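Local coordinates for protein chitinase A (PDB 4RL3) that probably hydrolyses the glycosidic links of chitin, this chain being its catalytic TIM-barrel domain of glycoside hydrolase family 18, at residues 213-218 / 240-245; 154-159 / 175-180; 4-9 / 28-33; 75-80 / 114-119. One frame throughout, in Å; residues are numbered along the deposited sequence.

Contact 1 (213-218 / 240-245); sequences VLASFS and GTLPGI
The phenyl ring of F217 receives I245 obliquely, F217 CE2 lying 4.2 Å from I245 CG2, while P226 and V229 and, from helix 261-271, Y262 pack against the same side chain. The other ring, that of P243, is met at CG by the carbonyl O of V213, only 3.2 Å away, and the CD2 methyl of L214 lies against its carbons. Between these two ends the backbones join at a single parallel bridge, A215 with I245. A215 N donates to G244 O over 3.1 Å with an N-H...O angle of 148°, and A215 O faces the CA of I245 at 3.2 Å. L214 is the tight spot: with CG beside its backbone N (chi1 -55°), its CD2 presses to 3.4 Å from G244 CA, where a side chain on G244 would clash. On the face carrying A215 and I245, the CB of A215 meets L242 CD1 at 4.0 Å and the CG1 of I245 farther off. Helix 226-238 covers A215 and helix 261-271 covers I245. Strand 215-218, helix 226-238 and strand 244-248 thus make a right-handed beta-alpha-beta crossover, the repeating element of the TIM barrel of GH18 chitinases.

Contact 2 (154-159 / 175-180); sequences ASIAPF and SVIDLV. With EDO (1,2-ethanediol), chain D.
S155 and L179 pair in parallel in the closely packed part, with the CB of S155 3.1 Å from L179 O and that same oxygen accepting I156 N at 3.2 Å. On the other face the packing is apolar: I156 CG1 runs beside V180 CG2, and the ring of P158 crosses V180 at about a right angle, P158 CG lying 3.8 Å from V180 CG1. The S175-D178 end is polar and partly open to solvent. Here A154 is gripped through both backbone polar atoms. Its O takes D178 N at 2.8 Å and L179 N at 3.3 Å, while its N-H points almost straight (167°) at D178 OD2, 2.8 Å away, on the anti lone pair of that oxygen. The second carboxylate oxygen, OD1, accepts a bond of 2.6 Å from O1 of an ethanediol, probably a crystallisation additive. K146 forms a salt bridge with OD2, so an alanine in place of D178 would probably leave both the A154 N-H and the lysine charge without this mate. Strand 153-156 lies between strands 118-123 and 179-180, with helix 163-173 over I156 and V180 and helix 131-147 over A154 and I177.

Contact 3 (4-9 / 28-33); sequences FREYIG and FHFILA
R5 lies across H29 and I31, and its side chain can be followed outward. CB has the CD1 methyl of I31 at 4.0 Å, and CG comes alongside the CB of H29 at 4.1 Å. The chain then turns about the CG-CD bond (chi3 79°), which brings NE round to the imidazole. NE donates to H29 ND1 over 2.9 Å from near the imidazole plane, but ND1 is tilted out of the guanidinium plane and the bond is bent (138°). NH2 adds a weak, longer bond to the same ND1. The guanidinium stands nearly perpendicular to the ring, and I31 CD1 lies over one of its faces, 3.7 Å from CZ. At the tip, NH1 bonds to S155 OG and N181 OD1. An alanine in place of R5 would probably leave H29 ND1 without its donor and open a gap beneath the I31 methyl.

The two strands, 3-8 and 27-36, are adjacent parallel staves of the TIM barrel, with R5, H29, Y7 and I31 on the inner face and F4, F28 and F30 on the helix-covered one. Five backbone hydrogen bonds join them, from H29 N to F4 O at one end to A33 N to I8 O at the other.

I31 CD1 also sits over the face of Y7, 4.1 Å from the ring centroid, in a CH-pi contact, with A33 CB at the ring edge. The Y7 hydroxyl is hydrogen-bonded to N181 and to D120, an aspartate of the family signature. On the outer face F4 CD2 and F28 CE2 approach to 3.5 Å, their rings obliquely tilted, and I8 CG2 touches F30 CD1 at 4.1 Å.

Contact 4 (75-80 / 114-119); sequences VMVSLG and YHLDGI
V75 meets D117 and L116 where strand 73-81 runs beside strand 118-123 in the barrel. D117 is the first aspartate of the DxxDxDxE signature of GH18 enzymes. V75 is held through both its N-H and its C=O: the N-H reaches D117 OD2 at 3.0 Å with an angle of 162°, and the O accepts D117 N at 2.8 Å. That carboxylate oxygen also forms a salt bridge with K67, which probably helps hold it in place. The CG1 of V75 rests on L116 CD2 at 3.7 Å. Next, M76 holds CG anti to its carbonyl carbon (chi1 -67°), so that CG lies 3.6 Å from G118 CA; the bend at chi2 then turns the thioether to bring CE near the CB of D117. A CB on G118 would crowd that CG. G118 N, buried here, finds no partner in the model. V77 pairs with I119 in parallel, its N donating to G118 O at 3.0 Å. Its CG1 faces L116 CD1 at 3.9 Å and I119 CG2 at 4.0 Å. S78 turns away and bonds D120. At L79 the chain is again apolar, under L141 of helix 131-147: its CD1 ends 4.3 Å from I119 CD1.

Overall arrangement
All four contacts lie on one curved sheet, the wall of the TIM barrel, and are entered along the chain in the order 3, 4, 2, 1, each closing before the next opens. Contacts 3 and 4 share neighbouring strands 27-36 and 73-81, with centres about 9 Å apart, and strand 118-123 links contact 4 to contact 2, their centres about 13 Å apart. Contact 1 joins the ring through strand 244-248, next to strand 3-8 of contact 3, and its centre is about 20 Å from that of contact 4, across the chain's centre. L214 of contact 1 meets V180 of contact 2 by a probable backbone hydrogen bond, so that the contacts follow one another round the wall of the catalytic domain.

Contact 1 (213-218 / 240-245)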
loop_
_atom_site.group_PDB
_atom_site.type_symbol
_atom_site.label_atom_id
_atom_site.label_comp_id
_atom_site.label_asym_id
_atom_site.label_seq_id
_atom_site.Cartn_x
_atom_site.Cartn_y
_atom_site.Cartn_z
ATOM N N VAL A 213 -7.345 0.501 -10.209
ATOM C CA VAL A 213 -7.881 0.788 -8.883
ATOM C C VAL A 213 -8.324 -0.508 -8.194
ATOM O O VAL A 213 -9.284 -1.148 -8.603
ATOM C CB VAL A 213 -9.036 1.818 -8.938
ATOM C CG1 VAL A 213 -9.511 2.151 -7.533
ATOM C CG2 VAL A 213 -8.580 3.085 -9.657
ATOM N N LEU A 214 -7.599 -0.887 -7.143
ATOM C CA LEU A 214 -7.909 -2.107 -6.391
ATOM C C LEU A 214 -9.013 -1.876 -5.370
ATOM O O LEU A 214 -9.088 -0.816 -4.762
ATOM C CB LEU A 214 -6.658 -2.626 -5.680
ATOM C CG LEU A 214 -5.440 -2.861 -6.575
ATOM C CD1 LEU A 214 -4.267 -3.269 -5.713
ATOM C CD2 LEU A 214 -5.724 -3.892 -7.648
ATOM N N ALA A 215 -9.877 -2.875 -5.190
ATOM C CA ALA A 215 -10.817 -2.878 -4.089
ATOM C C ALA A 215 -10.074 -3.261 -2.834
ATOM O O ALA A 215 -8.977 -3.814 -2.901
ATOM C CB ALA A 215 -11.942 -3.864 -4.353
ATOM N N SER A 216 -10.662 -2.968 -1.682
ATOM C CA SER A 216 -10.023 -3.266 -0.408
ATOM C C SER A 216 -10.989 -3.335 0.761
ATOM O O SER A 216 -12.137 -2.851 0.701
ATOM C CB SER A 216 -8.936 -2.240 -0.090
ATOM O OG SER A 216 -9.474 -0.935 -0.024
ATOM N N PHE A 217 -10.497 -3.956 1.823
ATOM C CA PHE A 217 -11.154 -3.959 3.112
ATOM C C PHE A 217 -10.132 -4.090 4.231
ATOM O O PHE A 217 -8.973 -4.417 3.987
ATOM C CB PHE A 217 -12.249 -5.047 3.197
ATOM C CG PHE A 217 -11.776 -6.458 2.914
ATOM C CD1 PHE A 217 -11.228 -7.236 3.920
ATOM C CD2 PHE A 217 -11.917 -7.013 1.651
ATOM C CE1 PHE A 217 -10.813 -8.537 3.671
ATOM C CE2 PHE A 217 -11.511 -8.310 1.392
ATOM C CZ PHE A 217 -10.949 -9.067 2.413
ATOM N N SER A 218 -10.574 -3.807 5.452
ATOM C CA SER A 218 -9.756 -3.973 6.633
ATOM C C SER A 218 -10.162 -5.234 7.367
ATOM O O SER A 218 -11.346 -5.570 7.433
ATOM C CB SER A 218 -9.907 -2.768 7.562
ATOM O OG SER A 218 -9.369 -3.035 8.851
ATOM N N GLY A 240 -16.064 -7.646 -15.413
ATOM C CA GLY A 240 -14.755 -7.560 -16.046
ATOM C C GLY A 240 -14.018 -6.293 -15.673
ATOM O O GLY A 240 -13.143 -5.846 -16.421
ATOM N N THR A 241 -14.361 -5.734 -14.511
ATOM C CA THR A 241 -13.779 -4.466 -14.059
ATOM C C THR A 241 -13.254 -4.546 -12.617
ATOM O O THR A 241 -13.489 -3.656 -11.814
ATOM C CB THR A 241 -14.801 -3.310 -14.204
ATOM O OG1 THR A 241 -15.941 -3.554 -13.370
ATOM C CG2 THR A 241 -15.267 -3.187 -15.640
ATOM N N LEU A 242 -12.523 -5.611 -12.287
ATOM C CA LEU A 242 -11.876 -5.733 -10.964
ATOM C C LEU A 242 -10.421 -6.123 -11.190
ATOM O O LEU A 242 -10.145 -7.274 -11.507
ATOM C CB LEU A 242 -12.566 -6.787 -10.081
ATOM C CG LEU A 242 -11.948 -6.999 -8.675
ATOM C CD1 LEU A 242 -12.095 -5.740 -7.834
ATOM C CD2 LEU A 242 -12.557 -8.207 -7.967
ATOM N N PRO A 243 -9.482 -5.166 -11.068
ATOM C CA PRO A 243 -8.084 -5.542 -11.310
ATOM C C PRO A 243 -7.447 -6.319 -10.162
ATOM O O PRO A 243 -6.424 -6.987 -10.356
ATOM C CB PRO A 243 -7.374 -4.198 -11.488
ATOM C CG PRO A 243 -8.254 -3.209 -10.812
ATOM C CD PRO A 243 -9.660 -3.705 -10.942
ATOM N N GLY A 244 -8.032 -6.216 -8.975
ATOM C CA GLY A 244 -7.457 -6.858 -7.809
ATOM C C GLY A 244 -8.049 -6.355 -6.514
ATOM O O GLY A 244 -8.955 -5.508 -6.511
ATOM N N ILE A 245 -7.520 -6.890 -5.421
ATOM C CA ILE A 245 -7.978 -6.598 -4.071
ATOM C C ILE A 245 -6.758 -6.473 -3.168
ATOM O O ILE A 245 -5.802 -7.232 -3.317
ATOM C CB ILE A 245 -8.866 -7.746 -3.517
ATOM C CG1 ILE A 245 -10.125 -7.921 -4.369
ATOM C CG2 ILE A 245 -9.256 -7.494 -2.072
ATOM C CD1 ILE A 245 -10.912 -9.166 -4.048
#

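Contact 2 (154-159 / 175-180)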
loop_
_atom_site.group_PDB
_atom_site.type_symbol
_atom_site.label_atom_id
_atom_site.label_comp_id
_atom_site.label_asym_id
_atom_site.label_seq_id
_atom_site.Cartn_x
_atom_site.Cartn_y
_atom_site.Cartn_z
ATOM N N ALA A 154 5.002 0.590 -8.639
ATOM C CA ALA A 154 4.744 1.743 -7.778
ATOM C C ALA A 154 3.240 1.867 -7.588
ATOM O O ALA A 154 2.462 1.666 -8.539
ATOM C CB ALA A 154 5.325 3.024 -8.365
ATOM N N SER A 155 2.843 2.186 -6.359
ATOM C CA SER A 155 1.442 2.386 -6.021
ATOM C C SER A 155 1.255 3.561 -5.088
ATOM O O SER A 155 2.204 4.050 -4.471
ATOM C CB SER A 155 0.834 1.133 -5.381
ATOM O OG SER A 155 1.531 0.729 -4.204
ATOM N N ILE A 156 0.008 4.017 -5.031
ATOM C CA ILE A 156 -0.409 5.063 -4.107
ATOM C C ILE A 156 -1.562 4.509 -3.292
ATOM O O ILE A 156 -2.285 3.641 -3.772
ATOM C CB ILE A 156 -0.807 6.371 -4.836
ATOM C CG1 ILE A 156 -1.868 6.126 -5.906
ATOM C CG2 ILE A 156 0.427 7.002 -5.468
ATOM C CD1 ILE A 156 -2.504 7.398 -6.412
ATOM N N ALA A 157 -1.735 5.022 -2.073
ATOM C CA ALA A 157 -2.769 4.516 -1.156
ATOM C C ALA A 157 -3.721 5.629 -0.671
ATOM O O ALA A 157 -3.731 5.977 0.507
ATOM C CB ALA A 157 -2.107 3.805 0.023
ATOM N N PRO A 158 -4.526 6.191 -1.584
ATOM C CA PRO A 158 -5.348 7.340 -1.211
ATOM C C PRO A 158 -6.656 6.984 -0.529
ATOM O O PRO A 158 -7.075 5.830 -0.522
ATOM C CB PRO A 158 -5.650 7.991 -2.551
ATOM C CG PRO A 158 -5.690 6.841 -3.504
ATOM C CD PRO A 158 -4.612 5.907 -3.024
ATOM N N PHE A 159 -7.291 8.009 0.026
ATOM C CA PHE A 159 -8.679 7.949 0.474
ATOM C C PHE A 159 -9.241 9.358 0.280
ATOM O O PHE A 159 -8.511 10.264 -0.134
ATOM C CB PHE A 159 -8.798 7.447 1.929
ATOM C CG PHE A 159 -8.098 8.308 2.941
ATOM C CD1 PHE A 159 -6.722 8.213 3.142
ATOM C CD2 PHE A 159 -8.819 9.210 3.699
ATOM C CE1 PHE A 159 -6.092 9.025 4.087
ATOM C CE2 PHE A 159 -8.195 10.019 4.638
ATOM C CZ PHE A 159 -6.833 9.926 4.826
ATOM N N SER A 175 1.615 7.266 -15.869
ATOM C CA SER A 175 2.431 6.324 -16.628
ATOM C C SER A 175 3.419 5.534 -15.773
ATOM O O SER A 175 3.864 4.462 -16.187
ATOM C CB SER A 175 3.188 7.038 -17.745
ATOM O OG SER A 175 4.182 7.892 -17.218
ATOM N N VAL A 176 3.775 6.051 -14.598
ATOM C CA VAL A 176 4.710 5.335 -13.725
ATOM C C VAL A 176 4.062 4.834 -12.431
ATOM O O VAL A 176 4.729 4.218 -11.601
ATOM C CB VAL A 176 5.978 6.172 -13.409
ATOM C CG1 VAL A 176 6.804 6.383 -14.677
ATOM C CG2 VAL A 176 5.637 7.499 -12.739
ATOM N N ILE A 177 2.762 5.063 -12.268
ATOM C CA ILE A 177 2.041 4.532 -11.123
ATOM C C ILE A 177 1.187 3.366 -11.601
ATOM O O ILE A 177 0.227 3.552 -12.331
ATOM C CB ILE A 177 1.184 5.616 -10.441
ATOM C CG1 ILE A 177 2.090 6.702 -9.841
ATOM C CG2 ILE A 177 0.329 5.010 -9.326
ATOM C CD1 ILE A 177 1.370 7.965 -9.458
ATOM N N ASP A 178 1.530 2.167 -11.161
ATOM C CA ASP A 178 0.904 0.954 -11.663
ATOM C C ASP A 178 -0.415 0.629 -10.999
ATOM O O ASP A 178 -1.292 0.070 -11.649
ATOM C CB ASP A 178 1.851 -0.215 -11.472
ATOM C CG ASP A 178 3.190 0.042 -12.095
ATOM O OD1 ASP A 178 3.261 0.056 -13.353
ATOM O OD2 ASP A 178 4.162 0.260 -11.340
ATOM N N LEU A 179 -0.531 0.935 -9.708
ATOM C CA LEU A 179 -1.682 0.492 -8.910
ATOM C C LEU A 179 -2.123 1.569 -7.938
ATOM O O LEU A 179 -1.294 2.293 -7.376
ATOM C CB LEU A 179 -1.344 -0.779 -8.130
ATOM C CG LEU A 179 -0.956 -2.019 -8.929
ATOM C CD1 LEU A 179 -0.331 -3.054 -8.028
ATOM C CD2 LEU A 179 -2.165 -2.585 -9.660
ATOM N N VAL A 180 -3.439 1.682 -7.778
ATOM C CA VAL A 180 -4.043 2.601 -6.832
ATOM C C VAL A 180 -4.692 1.758 -5.737
ATOM O O VAL A 180 -5.726 1.106 -5.956
ATOM C CB VAL A 180 -5.061 3.542 -7.520
ATOM C CG1 VAL A 180 -5.690 4.481 -6.488
ATOM C CG2 VAL A 180 -4.381 4.334 -8.634
HETATM C C1 EDO D . 5.547 0.384 -15.795
HETATM O O1 EDO D . 5.630 -0.184 -14.491
HETATM C C2 EDO D . 5.328 1.887 -15.684
HETATM O O2 EDO D . 6.495 2.534 -15.160
#

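Contact 3 (4-9 / 28-33)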
loop_
_atom_site.group_PDB
_atom_site.type_symbol
_atom_site.label_atom_id
_atom_site.label_comp_id
_atom_site.label_asym_id
_atom_site.label_seq_id
_atom_site.Cartn_x
_atom_site.Cartn_y
_atom_site.Cartn_z
ATOM N N PHE A 4 -3.371 -9.471 -5.852
ATOM C CA PHE A 4 -3.770 -9.463 -4.453
ATOM C C PHE A 4 -2.609 -8.895 -3.655
ATOM O O PHE A 4 -1.475 -9.325 -3.847
ATOM C CB PHE A 4 -4.110 -10.864 -3.938
ATOM C CG PHE A 4 -4.375 -10.879 -2.471
ATOM C CD1 PHE A 4 -5.578 -10.381 -1.980
ATOM C CD2 PHE A 4 -3.405 -11.296 -1.568
ATOM C CE1 PHE A 4 -5.825 -10.341 -0.627
ATOM C CE2 PHE A 4 -3.646 -11.248 -0.216
ATOM C CZ PHE A 4 -4.854 -10.768 0.254
ATOM N N ARG A 5 -2.889 -7.941 -2.771
ATOM C CA ARG A 5 -1.838 -7.338 -1.936
ATOM C C ARG A 5 -2.205 -7.340 -0.458
ATOM O O ARG A 5 -3.375 -7.212 -0.102
ATOM C CB ARG A 5 -1.519 -5.910 -2.384
ATOM C CG ARG A 5 -1.723 -5.670 -3.877
ATOM C CD ARG A 5 -1.281 -4.288 -4.304
ATOM N NE ARG A 5 0.167 -4.190 -4.457
ATOM C CZ ARG A 5 0.848 -3.044 -4.488
ATOM N NH1 ARG A 5 0.227 -1.886 -4.334
ATOM N NH2 ARG A 5 2.169 -3.071 -4.632
ATOM N N GLU A 6 -1.185 -7.507 0.383
ATOM C CA GLU A 6 -1.336 -7.643 1.828
ATOM C C GLU A 6 -0.323 -6.735 2.525
ATOM O O GLU A 6 0.887 -6.984 2.456
ATOM C CB GLU A 6 -1.088 -9.105 2.236
ATOM C CG GLU A 6 -1.303 -9.426 3.714
ATOM C CD GLU A 6 -2.743 -9.730 4.073
ATOM O OE1 GLU A 6 -3.636 -9.586 3.216
ATOM O OE2 GLU A 6 -2.968 -10.103 5.242
ATOM N N TYR A 7 -0.803 -5.696 3.206
ATOM C CA TYR A 7 0.073 -4.913 4.085
ATOM C C TYR A 7 0.497 -5.752 5.281
ATOM O O TYR A 7 -0.294 -6.562 5.793
ATOM C CB TYR A 7 -0.606 -3.627 4.573
ATOM C CG TYR A 7 -0.726 -2.532 3.530
ATOM C CD1 TYR A 7 -1.775 -2.522 2.604
ATOM C CD2 TYR A 7 0.202 -1.502 3.469
ATOM C CE1 TYR A 7 -1.888 -1.523 1.663
ATOM C CE2 TYR A 7 0.087 -0.486 2.527
ATOM C CZ TYR A 7 -0.956 -0.505 1.621
ATOM O OH TYR A 7 -1.089 0.482 0.667
ATOM N N ILE A 8 1.745 -5.577 5.718
ATOM C CA ILE A 8 2.268 -6.335 6.847
ATOM C C ILE A 8 3.428 -5.637 7.551
ATOM O O ILE A 8 4.305 -5.066 6.905
ATOM C CB ILE A 8 2.709 -7.745 6.381
ATOM C CG1 ILE A 8 3.212 -8.606 7.554
ATOM C CG2 ILE A 8 3.772 -7.672 5.287
ATOM C CD1 ILE A 8 3.284 -10.071 7.224
ATOM N N GLY A 9 3.417 -5.700 8.884
ATOM C CA GLY A 9 4.607 -5.426 9.691
ATOM C C GLY A 9 4.614 -4.242 10.633
ATOM O O GLY A 9 5.552 -4.107 11.404
ATOM N N PHE A 28 0.809 -11.949 -6.303
ATOM C CA PHE A 28 0.757 -11.715 -4.862
ATOM C C PHE A 28 1.804 -10.709 -4.422
ATOM O O PHE A 28 3.000 -10.912 -4.642
ATOM C CB PHE A 28 0.989 -13.039 -4.113
ATOM C CG PHE A 28 0.663 -12.964 -2.646
ATOM C CD1 PHE A 28 1.463 -12.234 -1.779
ATOM C CD2 PHE A 28 -0.464 -13.590 -2.139
ATOM C CE1 PHE A 28 1.155 -12.151 -0.436
ATOM C CE2 PHE A 28 -0.779 -13.505 -0.799
ATOM C CZ PHE A 28 0.032 -12.785 0.056
ATOM N N HIS A 29 1.364 -9.625 -3.793
ATOM C CA HIS A 29 2.284 -8.637 -3.235
ATOM C C HIS A 29 2.133 -8.520 -1.728
ATOM O O HIS A 29 1.045 -8.204 -1.242
ATOM C CB HIS A 29 2.036 -7.244 -3.821
ATOM C CG HIS A 29 2.178 -7.163 -5.312
ATOM N ND1 HIS A 29 1.739 -6.078 -6.041
ATOM C CD2 HIS A 29 2.734 -8.013 -6.211
ATOM C CE1 HIS A 29 1.991 -6.274 -7.323
ATOM N NE2 HIS A 29 2.601 -7.436 -7.451
ATOM N N PHE A 30 3.214 -8.757 -0.982
ATOM C CA PHE A 30 3.280 -8.246 0.383
ATOM C C PHE A 30 3.728 -6.785 0.314
ATOM O O PHE A 30 4.548 -6.421 -0.528
ATOM C CB PHE A 30 4.283 -9.022 1.237
ATOM C CG PHE A 30 3.847 -10.408 1.602
ATOM C CD1 PHE A 30 2.874 -10.609 2.565
ATOM C CD2 PHE A 30 4.440 -11.519 1.014
ATOM C CE1 PHE A 30 2.485 -11.879 2.923
ATOM C CE2 PHE A 30 4.047 -12.800 1.369
ATOM C CZ PHE A 30 3.072 -12.977 2.322
ATOM N N ILE A 31 3.202 -5.965 1.218
ATOM C CA ILE A 31 3.641 -4.579 1.349
ATOM C C ILE A 31 4.068 -4.316 2.789
ATOM O O ILE A 31 3.233 -4.196 3.688
ATOM C CB ILE A 31 2.551 -3.580 0.931
ATOM C CG1 ILE A 31 1.975 -3.935 -0.438
ATOM C CG2 ILE A 31 3.137 -2.166 0.903
ATOM C CD1 ILE A 31 0.804 -3.073 -0.829
ATOM N N LEU A 32 5.376 -4.248 2.997
ATOM C CA LEU A 32 5.943 -3.924 4.297
ATOM C C LEU A 32 5.517 -2.532 4.717
ATOM O O LEU A 32 5.662 -1.578 3.943
ATOM C CB LEU A 32 7.479 -4.014 4.244
ATOM C CG LEU A 32 8.019 -5.434 4.142
ATOM C CD1 LEU A 32 9.490 -5.462 3.725
ATOM C CD2 LEU A 32 7.800 -6.174 5.450
ATOM N N ALA A 33 5.017 -2.417 5.945
ATOM C CA ALA A 33 4.526 -1.147 6.468
ATOM C C ALA A 33 5.260 -0.871 7.785
ATOM O O ALA A 33 5.108 -1.658 8.702
ATOM C CB ALA A 33 3.019 -1.232 6.684
#

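Contact 4 (75-80 / 114-119)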
loop_
_atom_site.group_PDB
_atom_site.type_symbol
_atom_site.label_atom_id
_atom_site.label_comp_id
_atom_site.label_asym_id
_atom_site.label_seq_id
_atom_site.Cartn_x
_atom_site.Cartn_y
_atom_site.Cartn_z
ATOM N N VAL A 75 7.551 -8.393 -2.927
ATOM C CA VAL A 75 7.451 -7.669 -1.655
ATOM C C VAL A 75 7.804 -6.204 -1.895
ATOM O O VAL A 75 8.853 -5.898 -2.456
ATOM C CB VAL A 75 8.346 -8.287 -0.551
ATOM C CG1 VAL A 75 8.149 -7.561 0.777
ATOM C CG2 VAL A 75 8.018 -9.766 -0.384
ATOM N N MET A 76 6.899 -5.309 -1.510
ATOM C CA MET A 76 7.099 -3.865 -1.677
ATOM C C MET A 76 7.202 -3.223 -0.296
ATOM O O MET A 76 7.064 -3.912 0.716
ATOM C CB MET A 76 5.947 -3.280 -2.511
ATOM C CG MET A 76 5.920 -3.750 -3.979
ATOM S SD MET A 76 5.175 -5.375 -4.168
ATOM C CE MET A 76 5.134 -5.451 -5.957
ATOM N N VAL A 77 7.479 -1.921 -0.243
ATOM C CA VAL A 77 7.468 -1.207 1.028
ATOM C C VAL A 77 6.593 0.034 0.896
ATOM O O VAL A 77 6.640 0.720 -0.121
ATOM C CB VAL A 77 8.908 -0.852 1.504
ATOM C CG1 VAL A 77 9.654 -0.022 0.475
ATOM C CG2 VAL A 77 8.903 -0.170 2.878
ATOM N N SER A 78 5.796 0.293 1.928
ATOM C CA SER A 78 4.931 1.462 1.996
ATOM C C SER A 78 5.591 2.578 2.799
ATOM O O SER A 78 6.240 2.329 3.813
ATOM C CB SER A 78 3.597 1.079 2.629
ATOM O OG SER A 78 2.676 2.147 2.529
ATOM N N LEU A 79 5.427 3.805 2.304
ATOM C CA LEU A 79 6.043 4.999 2.871
ATOM C C LEU A 79 5.042 5.817 3.660
ATOM O O LEU A 79 3.949 6.119 3.176
ATOM C CB LEU A 79 6.619 5.877 1.770
ATOM C CG LEU A 79 7.452 5.221 0.679
ATOM C CD1 LEU A 79 8.026 6.300 -0.221
ATOM C CD2 LEU A 79 8.560 4.347 1.237
ATOM N N GLY A 80 5.442 6.190 4.878
ATOM C CA GLY A 80 4.692 7.141 5.684
ATOM C C GLY A 80 3.823 6.506 6.736
ATOM O O GLY A 80 4.267 6.267 7.847
ATOM N N TYR A 114 16.711 -5.507 1.209
ATOM C CA TYR A 114 15.570 -6.367 1.540
ATOM C C TYR A 114 14.991 -7.119 0.325
ATOM O O TYR A 114 13.998 -7.831 0.469
ATOM C CB TYR A 114 14.479 -5.552 2.260
ATOM C CG TYR A 114 14.785 -5.394 3.736
ATOM C CD1 TYR A 114 15.702 -4.461 4.174
ATOM C CD2 TYR A 114 14.159 -6.201 4.692
ATOM C CE1 TYR A 114 16.015 -4.342 5.513
ATOM C CE2 TYR A 114 14.455 -6.082 6.037
ATOM C CZ TYR A 114 15.380 -5.152 6.447
ATOM O OH TYR A 114 15.702 -5.037 7.786
ATOM N N HIS A 115 15.633 -7.018 -0.841
ATOM C CA HIS A 115 15.214 -7.775 -2.037
ATOM C C HIS A 115 13.795 -7.380 -2.466
ATOM O O HIS A 115 12.982 -8.219 -2.826
ATOM C CB HIS A 115 15.279 -9.290 -1.790
ATOM C CG HIS A 115 16.439 -9.719 -0.954
ATOM N ND1 HIS A 115 17.743 -9.619 -1.384
ATOM C CD2 HIS A 115 16.491 -10.232 0.298
ATOM C CE1 HIS A 115 18.550 -10.071 -0.437
ATOM N NE2 HIS A 115 17.815 -10.447 0.595
ATOM N N LEU A 116 13.513 -6.086 -2.420
ATOM C CA LEU A 116 12.158 -5.606 -2.664
ATOM C C LEU A 116 11.902 -5.311 -4.140
ATOM O O LEU A 116 12.825 -5.235 -4.953
ATOM C CB LEU A 116 11.885 -4.362 -1.811
ATOM C CG LEU A 116 12.125 -4.531 -0.309
ATOM C CD1 LEU A 116 11.832 -3.241 0.438
ATOM C CD2 LEU A 116 11.290 -5.660 0.268
ATOM N N ASP A 117 10.632 -5.087 -4.456
ATOM C CA ASP A 117 10.156 -4.971 -5.827
ATOM C C ASP A 117 9.482 -3.649 -6.142
ATOM O O ASP A 117 9.135 -3.393 -7.296
ATOM C CB ASP A 117 9.155 -6.097 -6.086
ATOM C CG ASP A 117 9.800 -7.465 -6.032
ATOM O OD1 ASP A 117 10.536 -7.775 -6.991
ATOM O OD2 ASP A 117 9.609 -8.196 -5.036
ATOM N N GLY A 118 9.269 -2.808 -5.129
ATOM C CA GLY A 118 8.506 -1.600 -5.341
ATOM C C GLY A 118 8.178 -0.821 -4.097
ATOM O O GLY A 118 8.525 -1.220 -2.980
ATOM N N ILE A 119 7.526 0.320 -4.311
ATOM C CA ILE A 119 7.134 1.208 -3.224
ATOM C C ILE A 119 5.672 1.612 -3.359
ATOM O O ILE A 119 5.123 1.656 -4.456
ATOM C CB ILE A 119 8.016 2.479 -3.138
ATOM C CG1 ILE A 119 7.888 3.369 -4.384
ATOM C CG2 ILE A 119 9.471 2.078 -2.919
ATOM C CD1 ILE A 119 8.457 4.761 -4.210
#